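Local structure of A1 protein (Enterobacteria phage Qbeta, 3RLK) at residues D69-T74 against I187-A192; D80-Y85 against L99-L104; G154-F159 against C181-V186. The protein is a minor structural protein of the phage, made by read-through of the coat protein gene, and is probably needed for infection of the host cell. One frame throughout, in Å; residues are numbered along the deposited sequence.

Interaction 1: D69-T74 against I187-A192; sequences DLLGNT and IVVPRA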
loop_
_atom_site.group_PDB
_atom_site.type_symbol
_atom_site.label_atom_id
_atom_site.label_comp_id
_atom_site.label_asym_id
_atom_site.label_seq_id
_atom_site.Cartn_x
_atom_site.Cartn_y
_atom_site.Cartn_z
ATOM N N ASP A 69 3.251 -0.315 16.436
ATOM C CA ASP A 69 1.766 -0.252 16.386
ATOM C C ASP A 69 1.140 -1.230 15.394
ATOM O O ASP A 69 -0.024 -1.661 15.568
ATOM C CB ASP A 69 1.265 1.152 15.985
ATOM C CG ASP A 69 1.616 2.197 17.018
ATOM O OD1 ASP A 69 1.758 1.755 18.193
ATOM O OD2 ASP A 69 1.830 3.389 16.675
ATOM N N LEU A 70 1.915 -1.560 14.358
ATOM C CA LEU A 70 1.426 -2.395 13.264
ATOM C C LEU A 70 1.790 -3.849 13.401
ATOM O O LEU A 70 1.404 -4.641 12.514
ATOM C CB LEU A 70 1.981 -1.873 11.936
ATOM C CG LEU A 70 1.897 -0.361 11.729
ATOM C CD1 LEU A 70 2.594 0.065 10.445
ATOM C CD2 LEU A 70 0.441 0.196 11.695
ATOM N N LEU A 71 2.585 -4.171 14.444
ATOM C CA LEU A 71 3.126 -5.503 14.660
ATOM C C LEU A 71 2.409 -6.220 15.829
ATOM O O LEU A 71 1.763 -5.586 16.655
ATOM C CB LEU A 71 4.599 -5.494 14.958
ATOM C CG LEU A 71 5.445 -4.912 13.782
ATOM C CD1 LEU A 71 6.911 -5.011 14.206
ATOM C CD2 LEU A 71 5.229 -5.519 12.379
ATOM N N GLY A 72 2.399 -7.539 15.796
ATOM C CA GLY A 72 1.784 -8.262 16.901
ATOM C C GLY A 72 1.982 -9.712 16.654
ATOM O O GLY A 72 3.010 -10.107 16.063
ATOM N N ASN A 73 1.019 -10.517 17.115
ATOM C CA ASN A 73 1.158 -11.959 16.943
ATOM C C ASN A 73 0.211 -12.707 15.983
ATOM O O ASN A 73 0.090 -13.965 16.025
ATOM C CB ASN A 73 1.195 -12.652 18.346
ATOM C CG ASN A 73 -0.132 -12.539 19.074
ATOM O OD1 ASN A 73 -1.108 -12.060 18.514
ATOM N ND2 ASN A 73 -0.173 -12.964 20.308
ATOM N N THR A 74 -0.458 -11.966 15.107
ATOM C CA THR A 74 -1.351 -12.596 14.152
ATOM C C THR A 74 -0.663 -12.811 12.770
ATOM O O THR A 74 0.416 -12.242 12.505
ATOM C CB THR A 74 -2.647 -11.797 14.040
ATOM O OG1 THR A 74 -2.389 -10.575 13.337
ATOM C CG2 THR A 74 -3.247 -11.491 15.428
ATOM N N ILE A 187 6.100 -0.553 5.588
ATOM C CA ILE A 187 7.152 -0.895 6.555
ATOM C C ILE A 187 8.119 -1.916 5.979
ATOM O O ILE A 187 7.800 -2.583 4.975
ATOM C CB ILE A 187 6.563 -1.466 7.938
ATOM C CG1 ILE A 187 5.825 -2.781 7.640
ATOM C CG2 ILE A 187 5.521 -0.483 8.508
ATOM C CD1 ILE A 187 5.324 -3.528 8.939
ATOM N N VAL A 188 9.252 -2.055 6.671
ATOM C CA VAL A 188 10.070 -3.262 6.568
ATOM C C VAL A 188 9.753 -4.186 7.790
ATOM O O VAL A 188 9.990 -3.819 8.939
ATOM C CB VAL A 188 11.578 -2.941 6.413
ATOM C CG1 VAL A 188 12.388 -4.253 6.483
ATOM C CG2 VAL A 188 11.903 -2.260 5.014
ATOM N N VAL A 189 9.108 -5.339 7.554
ATOM C CA VAL A 189 8.741 -6.182 8.715
ATOM C C VAL A 189 10.001 -6.816 9.343
ATOM O O VAL A 189 10.768 -7.498 8.652
ATOM C CB VAL A 189 7.648 -7.208 8.377
ATOM C CG1 VAL A 189 8.103 -8.150 7.268
ATOM C CG2 VAL A 189 7.179 -7.980 9.626
ATOM N N PRO A 190 10.222 -6.607 10.649
ATOM C CA PRO A 190 11.403 -7.263 11.322
ATOM C C PRO A 190 11.363 -8.776 11.309
ATOM O O PRO A 190 10.303 -9.394 11.469
ATOM C CB PRO A 190 11.306 -6.820 12.778
ATOM C CG PRO A 190 10.367 -5.603 12.732
ATOM C CD PRO A 190 9.374 -5.901 11.619
ATOM N N ARG A 191 12.542 -9.367 11.137
ATOM C CA ARG A 191 12.694 -10.811 11.394
ATOM C C ARG A 191 12.432 -11.189 12.820
ATOM O O ARG A 191 12.644 -10.391 13.715
ATOM C CB ARG A 191 14.093 -11.261 11.038
ATOM C CG ARG A 191 14.237 -11.335 9.534
ATOM C CD ARG A 191 15.723 -11.396 9.085
ATOM N NE ARG A 191 16.467 -10.167 9.369
ATOM C CZ ARG A 191 16.959 -9.382 8.393
ATOM N NH1 ARG A 191 16.799 -9.736 7.136
ATOM N NH2 ARG A 191 17.630 -8.297 8.689
ATOM N N ALA A 192 12.023 -12.437 13.037
ATOM C CA ALA A 192 11.855 -12.894 14.411
ATOM C C ALA A 192 12.374 -14.326 14.543
ATOM O O ALA A 192 13.232 -14.800 13.756
ATOM C CB ALA A 192 10.397 -12.772 14.845
ATOM O OXT ALA A 192 11.958 -15.057 15.446
#
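L71, in the short strand 71-72 that pairs antiparallel with 90-91, and L70 just before it pack on the end of strand 183-188 and the C-terminal tail behind it. The contact is purely apolar, with no hydrogen bond between the segments. Its tight part is at L70 and I187, both buried. Their side chains run antiparallel past one another, and L70 CD1 comes to 3.6 Å from I187 CG2. CG of L70 lies beside the backbone N, anti to the carbonyl carbon (chi1 -46°). I187 has CG1 wedged between its N and C (chi1 63°). Both side chains are extended at chi2. This sends the tip of I187, CD1, on to L71, where it lies 4.0 Å from CD2.

The two methyls of L71 part: CD2 meets I187 and V189, CD1 the ring of P190. CD2 touches the I187 tip and also V189 CG2, at 4.2 Å. The looser side is at the proline: L71 and P190 are both partly exposed. Beyond P190 the tail is exposed and diverges from 69-74, which also turns away after L71.

On the inner side, I187 continues onto V155 and V157 of the neighbouring strand 154-159, and V189 onto F88. The leucines cover the end of edge strand 183-188, and I187 passes the packing on to strand 154-159. At the outer edge L71 and P190 meet tip to tip: L71 CD1 stands 3.7 Å from P190 CD, with CG of the same ring almost as near.

Interaction 2: D80-Y85 against L99-L104; sequences DSRLSY and LDATYL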
loop_
_atom_site.group_PDB
_atom_site.type_symbol
_atom_site.label_atom_id
_atom_site.label_comp_id
_atom_site.label_asym_id
_atom_site.label_seq_id
_atom_site.Cartn_x
_atom_site.Cartn_y
_atom_site.Cartn_z
ATOM N N ASP A 80 1.600 -12.627 -1.844
ATOM C CA ASP A 80 2.558 -12.955 -2.900
ATOM C C ASP A 80 3.737 -13.805 -2.413
ATOM O O ASP A 80 4.765 -13.929 -3.118
ATOM C CB ASP A 80 3.024 -11.652 -3.616
ATOM C CG ASP A 80 3.553 -10.613 -2.664
ATOM O OD1 ASP A 80 3.786 -10.971 -1.480
ATOM O OD2 ASP A 80 3.805 -9.426 -3.090
ATOM N N SER A 81 3.605 -14.377 -1.200
ATOM C CA SER A 81 4.629 -15.248 -0.580
ATOM C C SER A 81 6.000 -14.618 -0.327
ATOM O O SER A 81 6.986 -15.320 -0.098
ATOM C CB SER A 81 4.787 -16.499 -1.422
ATOM O OG SER A 81 3.633 -17.303 -1.264
ATOM N N ARG A 82 6.086 -13.298 -0.334
ATOM C CA ARG A 82 7.406 -12.668 -0.137
ATOM C C ARG A 82 7.977 -12.829 1.274
ATOM O O ARG A 82 9.191 -12.593 1.522
ATOM C CB ARG A 82 7.322 -11.197 -0.536
ATOM C CG ARG A 82 7.050 -11.011 -2.030
ATOM C CD ARG A 82 7.176 -9.514 -2.456
ATOM N NE ARG A 82 6.172 -8.669 -1.747
ATOM C CZ ARG A 82 6.390 -7.908 -0.666
ATOM N NH1 ARG A 82 7.617 -7.761 -0.105
ATOM N NH2 ARG A 82 5.318 -7.259 -0.124
ATOM N N LEU A 83 7.078 -13.162 2.216
ATOM C CA LEU A 83 7.447 -13.302 3.627
ATOM C C LEU A 83 7.510 -14.742 4.055
ATOM O O LEU A 83 7.715 -15.030 5.226
ATOM C CB LEU A 83 6.439 -12.560 4.518
ATOM C CG LEU A 83 6.272 -11.083 4.151
ATOM C CD1 LEU A 83 5.191 -10.506 4.969
ATOM C CD2 LEU A 83 7.601 -10.340 4.423
ATOM N N SER A 84 7.321 -15.663 3.116
ATOM C CA SER A 84 7.234 -17.066 3.517
ATOM C C SER A 84 8.567 -17.767 3.780
ATOM O O SER A 84 8.570 -18.883 4.246
ATOM C CB SER A 84 6.435 -17.864 2.464
ATOM O OG SER A 84 7.074 -17.817 1.185
ATOM N N TYR A 85 9.681 -17.113 3.472
ATOM C CA TYR A 85 10.971 -17.781 3.405
ATOM C C TYR A 85 11.684 -17.845 4.772
ATOM O O TYR A 85 12.685 -18.526 4.939
ATOM C CB TYR A 85 11.844 -17.087 2.306
ATOM C CG TYR A 85 12.356 -15.694 2.696
ATOM C CD1 TYR A 85 11.535 -14.536 2.545
ATOM C CD2 TYR A 85 13.604 -15.543 3.235
ATOM C CE1 TYR A 85 12.007 -13.292 2.936
ATOM C CE2 TYR A 85 14.132 -14.244 3.582
ATOM C CZ TYR A 85 13.314 -13.152 3.427
ATOM O OH TYR A 85 13.800 -11.904 3.807
ATOM N N LEU A 99 -1.402 -5.543 2.324
ATOM C CA LEU A 99 -1.946 -5.582 0.973
ATOM C C LEU A 99 -1.005 -6.358 0.032
ATOM O O LEU A 99 0.142 -6.644 0.388
ATOM C CB LEU A 99 -2.113 -4.138 0.463
ATOM C CG LEU A 99 -2.786 -3.110 1.391
ATOM C CD1 LEU A 99 -3.061 -1.943 0.485
ATOM C CD2 LEU A 99 -4.124 -3.587 1.988
ATOM N N ASP A 100 -1.514 -6.690 -1.162
ATOM C CA ASP A 100 -0.769 -7.473 -2.127
ATOM C C ASP A 100 0.058 -6.540 -3.005
ATOM O O ASP A 100 -0.392 -6.042 -4.020
ATOM C CB ASP A 100 -1.693 -8.364 -2.908
ATOM C CG ASP A 100 -0.952 -9.326 -3.855
ATOM O OD1 ASP A 100 0.257 -9.114 -4.182
ATOM O OD2 ASP A 100 -1.640 -10.255 -4.324
ATOM N N ALA A 101 1.316 -6.293 -2.604
ATOM C CA ALA A 101 2.180 -5.355 -3.424
ATOM C C ALA A 101 2.425 -5.837 -4.886
ATOM O O ALA A 101 2.619 -4.979 -5.792
ATOM C CB ALA A 101 3.567 -5.136 -2.692
ATOM N N THR A 102 2.395 -7.144 -5.102
ATOM C CA THR A 102 2.567 -7.782 -6.448
ATOM C C THR A 102 1.337 -7.499 -7.301
ATOM O O THR A 102 1.446 -6.877 -8.363
ATOM C CB THR A 102 2.902 -9.297 -6.357
ATOM O OG1 THR A 102 4.218 -9.472 -5.785
ATOM C CG2 THR A 102 2.797 -9.956 -7.730
ATOM N N TYR A 103 0.156 -7.851 -6.819
ATOM C CA TYR A 103 -1.060 -7.452 -7.498
ATOM C C TYR A 103 -1.106 -5.966 -7.812
ATOM O O TYR A 103 -1.534 -5.599 -8.892
ATOM C CB TYR A 103 -2.297 -7.737 -6.637
ATOM C CG TYR A 103 -3.549 -7.606 -7.432
ATOM C CD1 TYR A 103 -3.946 -8.626 -8.281
ATOM C CD2 TYR A 103 -4.331 -6.466 -7.352
ATOM C CE1 TYR A 103 -5.089 -8.524 -9.044
ATOM C CE2 TYR A 103 -5.486 -6.335 -8.105
ATOM C CZ TYR A 103 -5.881 -7.411 -8.910
ATOM O OH TYR A 103 -6.989 -7.278 -9.651
ATOM N N LEU A 104 -0.744 -5.111 -6.855
ATOM C CA LEU A 104 -0.941 -3.666 -7.070
ATOM C C LEU A 104 -0.063 -3.182 -8.245
ATOM O O LEU A 104 -0.286 -2.064 -8.761
ATOM C CB LEU A 104 -0.611 -2.863 -5.809
ATOM C CG LEU A 104 -1.671 -2.978 -4.673
ATOM C CD1 LEU A 104 -1.149 -2.513 -3.345
ATOM C CD2 LEU A 104 -2.977 -2.212 -5.005
HETATM O O HOH W 1 2.671 -8.219 -0.880
#
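D80 lays its carboxylate across the side chain of T102, at the first turn of the short, weakly bonded helix at about 101-104. CG of D80 sits between its own N and C (chi1 54°), which turns the carboxylate toward the helix. T102 OG1 donates to D80 OD2 over 2.7 Å, on the anti lone pair, away from OD1. OG1 lies beside its own backbone N (chi1 -68°), and T102 N adds a weak, bent bond to the same oxygen.

R82 grips OD2 as well. Its NE makes a salt bridge of 2.8 Å to D80 OD2, which lies in the guanidinium plane, while the arginine comes from above the carboxylate plane. OD2 thus has two strong donors. A water also joins the two segments: it accepts from R82 NH2 and from A101 N, each at 2.9 Å, and gives a weak bond to D80 OD2.

D100 is the N-cap of the helix. Its OD1 accepts from Y103 N at 2.9 Å, nearly straight, and weakly from T102 N. D100 OD1 is only 3.7 Å from D80 OD2, with the carboxylate planes 77° apart. R82, the hydroxyl and the helix N terminus probably ease this repulsion.

The contact is near the surface. The type I turn of S81-S84 carries R82, whose NH2 also bonds G154 O at the start of strand 154-159. A101 and L104 also rest on I156 of that strand, and Y103 packs on helix 107-112.

Interaction 3: G154-F159 against C181-V186; sequences GVIVGF and CPIQAV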
loop_
_atom_site.group_PDB
_atom_site.type_symbol
_atom_site.label_atom_id
_atom_site.label_comp_id
_atom_site.label_asym_id
_atom_site.label_seq_id
_atom_site.Cartn_x
_atom_site.Cartn_y
_atom_site.Cartn_z
ATOM N N GLY A 154 9.441 -5.680 2.355
ATOM C CA GLY A 154 8.517 -4.533 2.437
ATOM C C GLY A 154 7.092 -5.003 2.557
ATOM O O GLY A 154 6.688 -5.971 1.885
ATOM N N VAL A 155 6.316 -4.335 3.422
ATOM C CA VAL A 155 4.891 -4.585 3.546
ATOM C C VAL A 155 4.095 -3.255 3.509
ATOM O O VAL A 155 4.456 -2.239 4.162
ATOM C CB VAL A 155 4.650 -5.298 4.910
ATOM C CG1 VAL A 155 3.195 -5.653 5.139
ATOM C CG2 VAL A 155 5.490 -6.525 4.978
ATOM N N ILE A 156 3.020 -3.292 2.722
ATOM C CA ILE A 156 2.071 -2.195 2.716
ATOM C C ILE A 156 0.976 -2.649 3.702
ATOM O O ILE A 156 0.282 -3.693 3.468
ATOM C CB ILE A 156 1.449 -1.980 1.315
ATOM C CG1 ILE A 156 2.545 -1.756 0.239
ATOM C CG2 ILE A 156 0.480 -0.760 1.339
ATOM C CD1 ILE A 156 2.118 -2.047 -1.178
ATOM N N VAL A 157 0.783 -1.806 4.711
ATOM C CA VAL A 157 -0.169 -2.092 5.789
ATOM C C VAL A 157 -1.390 -1.206 5.642
ATOM O O VAL A 157 -1.316 0.004 5.712
ATOM C CB VAL A 157 0.445 -1.899 7.223
ATOM C CG1 VAL A 157 -0.576 -2.375 8.275
ATOM C CG2 VAL A 157 1.728 -2.739 7.405
ATOM N N GLY A 158 -2.533 -1.838 5.465
ATOM C CA GLY A 158 -3.792 -1.104 5.518
ATOM C C GLY A 158 -4.628 -1.418 6.762
ATOM O O GLY A 158 -4.179 -2.123 7.658
ATOM N N PHE A 159 -5.792 -0.787 6.863
ATOM C CA PHE A 159 -6.641 -1.044 7.993
ATOM C C PHE A 159 -8.061 -1.152 7.485
ATOM O O PHE A 159 -8.566 -0.263 6.807
ATOM C CB PHE A 159 -6.480 -0.013 9.107
ATOM C CG PHE A 159 -7.382 -0.270 10.315
ATOM C CD1 PHE A 159 -6.900 -0.895 11.466
ATOM C CD2 PHE A 159 -8.729 0.175 10.275
ATOM C CE1 PHE A 159 -7.762 -1.172 12.526
ATOM C CE2 PHE A 159 -9.624 -0.105 11.339
ATOM C CZ PHE A 159 -9.140 -0.740 12.454
ATOM N N CYS A 181 -10.269 -0.109 2.800
ATOM C CA CYS A 181 -9.004 -0.467 3.470
ATOM C C CYS A 181 -7.854 0.508 3.162
ATOM O O CYS A 181 -6.901 0.147 2.442
ATOM C CB CYS A 181 -8.615 -1.914 3.156
ATOM S SG CYS A 181 -7.315 -2.685 4.141
ATOM N N PRO A 182 -7.896 1.711 3.779
ATOM C CA PRO A 182 -6.878 2.685 3.406
ATOM C C PRO A 182 -5.490 2.287 3.915
ATOM O O PRO A 182 -5.357 1.609 4.962
ATOM C CB PRO A 182 -7.369 3.984 4.058
ATOM C CG PRO A 182 -8.297 3.517 5.198
ATOM C CD PRO A 182 -8.989 2.341 4.546
ATOM N N ILE A 183 -4.475 2.670 3.127
ATOM C CA ILE A 183 -3.085 2.383 3.543
ATOM C C ILE A 183 -2.745 3.247 4.721
ATOM O O ILE A 183 -3.012 4.466 4.706
ATOM C CB ILE A 183 -2.089 2.614 2.342
ATOM C CG1 ILE A 183 -2.530 1.721 1.161
ATOM C CG2 ILE A 183 -0.564 2.528 2.821
ATOM C CD1 ILE A 183 -1.917 2.061 -0.217
ATOM N N GLN A 184 -2.102 2.655 5.714
ATOM C CA GLN A 184 -1.702 3.378 6.949
ATOM C C GLN A 184 -0.222 3.605 6.931
ATOM O O GLN A 184 0.261 4.597 7.499
ATOM C CB GLN A 184 -1.998 2.508 8.154
ATOM C CG GLN A 184 -3.449 1.961 8.284
ATOM C CD GLN A 184 -4.431 3.102 8.389
ATOM O OE1 GLN A 184 -5.214 3.341 7.465
ATOM N NE2 GLN A 184 -4.280 3.906 9.424
ATOM N N ALA A 185 0.534 2.653 6.374
ATOM C CA ALA A 185 2.005 2.781 6.346
ATOM C C ALA A 185 2.652 1.742 5.441
ATOM O O ALA A 185 2.015 0.744 5.066
ATOM C CB ALA A 185 2.603 2.698 7.760
ATOM N N VAL A 186 3.917 1.989 5.059
ATOM C CA VAL A 186 4.709 0.981 4.334
ATOM C C VAL A 186 5.849 0.731 5.295
ATOM O O VAL A 186 6.520 1.706 5.808
ATOM C CB VAL A 186 5.306 1.505 2.949
ATOM C CG1 VAL A 186 6.354 0.487 2.410
ATOM C CG2 VAL A 186 4.234 1.690 1.895
#
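A classic beta bulge interrupts the antiparallel pairing of strands 154-159 and 183-186, which run at 157° to each other. Q184 and A185 both face V157, and the register shifts by one before G158 pairs with I183. V157 O takes both amides of the bulge: Q184 N at 2.8 Å and A185 N at 3.3 Å, each in the carbonyl plane. V157 N gives a straight bond back to A185 O. Past the bulge, F159 N donates to P182 O over 3.1 Å, so the pairing continues into the residues before the strand.

The chains come close at G158, which has no side chain. Its CA lies 3.2 Å from P182 O, and C181 SG packs against its carbonyl carbon. I156 and V186 form a non-hydrogen-bonded pair, with their side chains alongside each other on one face. I156 CG2, anti to the backbone N, turns instead to I183 and crosses it at a slant, 3.8 Å from I183 CG2. This apolar face is covered by I147 and L144 of helix 144-147, and by L135 and I133 of strand 129-135. It therefore joins the three-stranded sheet to the larger six-stranded one.

V157 and A185 point to the other face. Q184 CG, beside the backbone N (chi1 -54°), lies 3.7 Å from F159 CB; the bend at chi2 keeps CD near the same carbon. The ring of F159 leads away, to an edge-to-face contact with Y96. C181 meets the end of the strand with SG against the F159 backbone and with its CA-H toward F159 O, CA to O 3.4 Å.

From the N terminus, 69-74 comes first and 187-192 last, so interaction 1 closes the longest loop. Interactions 2 and 3 both nest inside it. They follow in series without crossing: 80-85 returns to 99-104 after a short excursion through strands 90-91 and 96-98, and 154-159 later meets 181-186. Interactions 1 and 3 share strand 183-188, and strand 154-159 borders all three. I187 N probably bonds V155 O, which extends the pairing of interaction 3 into interaction 1. L99 N probably bonds I156 O from the opposite edge. L83 and V189 link interactions 1 and 2. Together they tie strand 71-72, the 80-85 loop, helix 101-104 and the C-terminal tail to the three-stranded sheet.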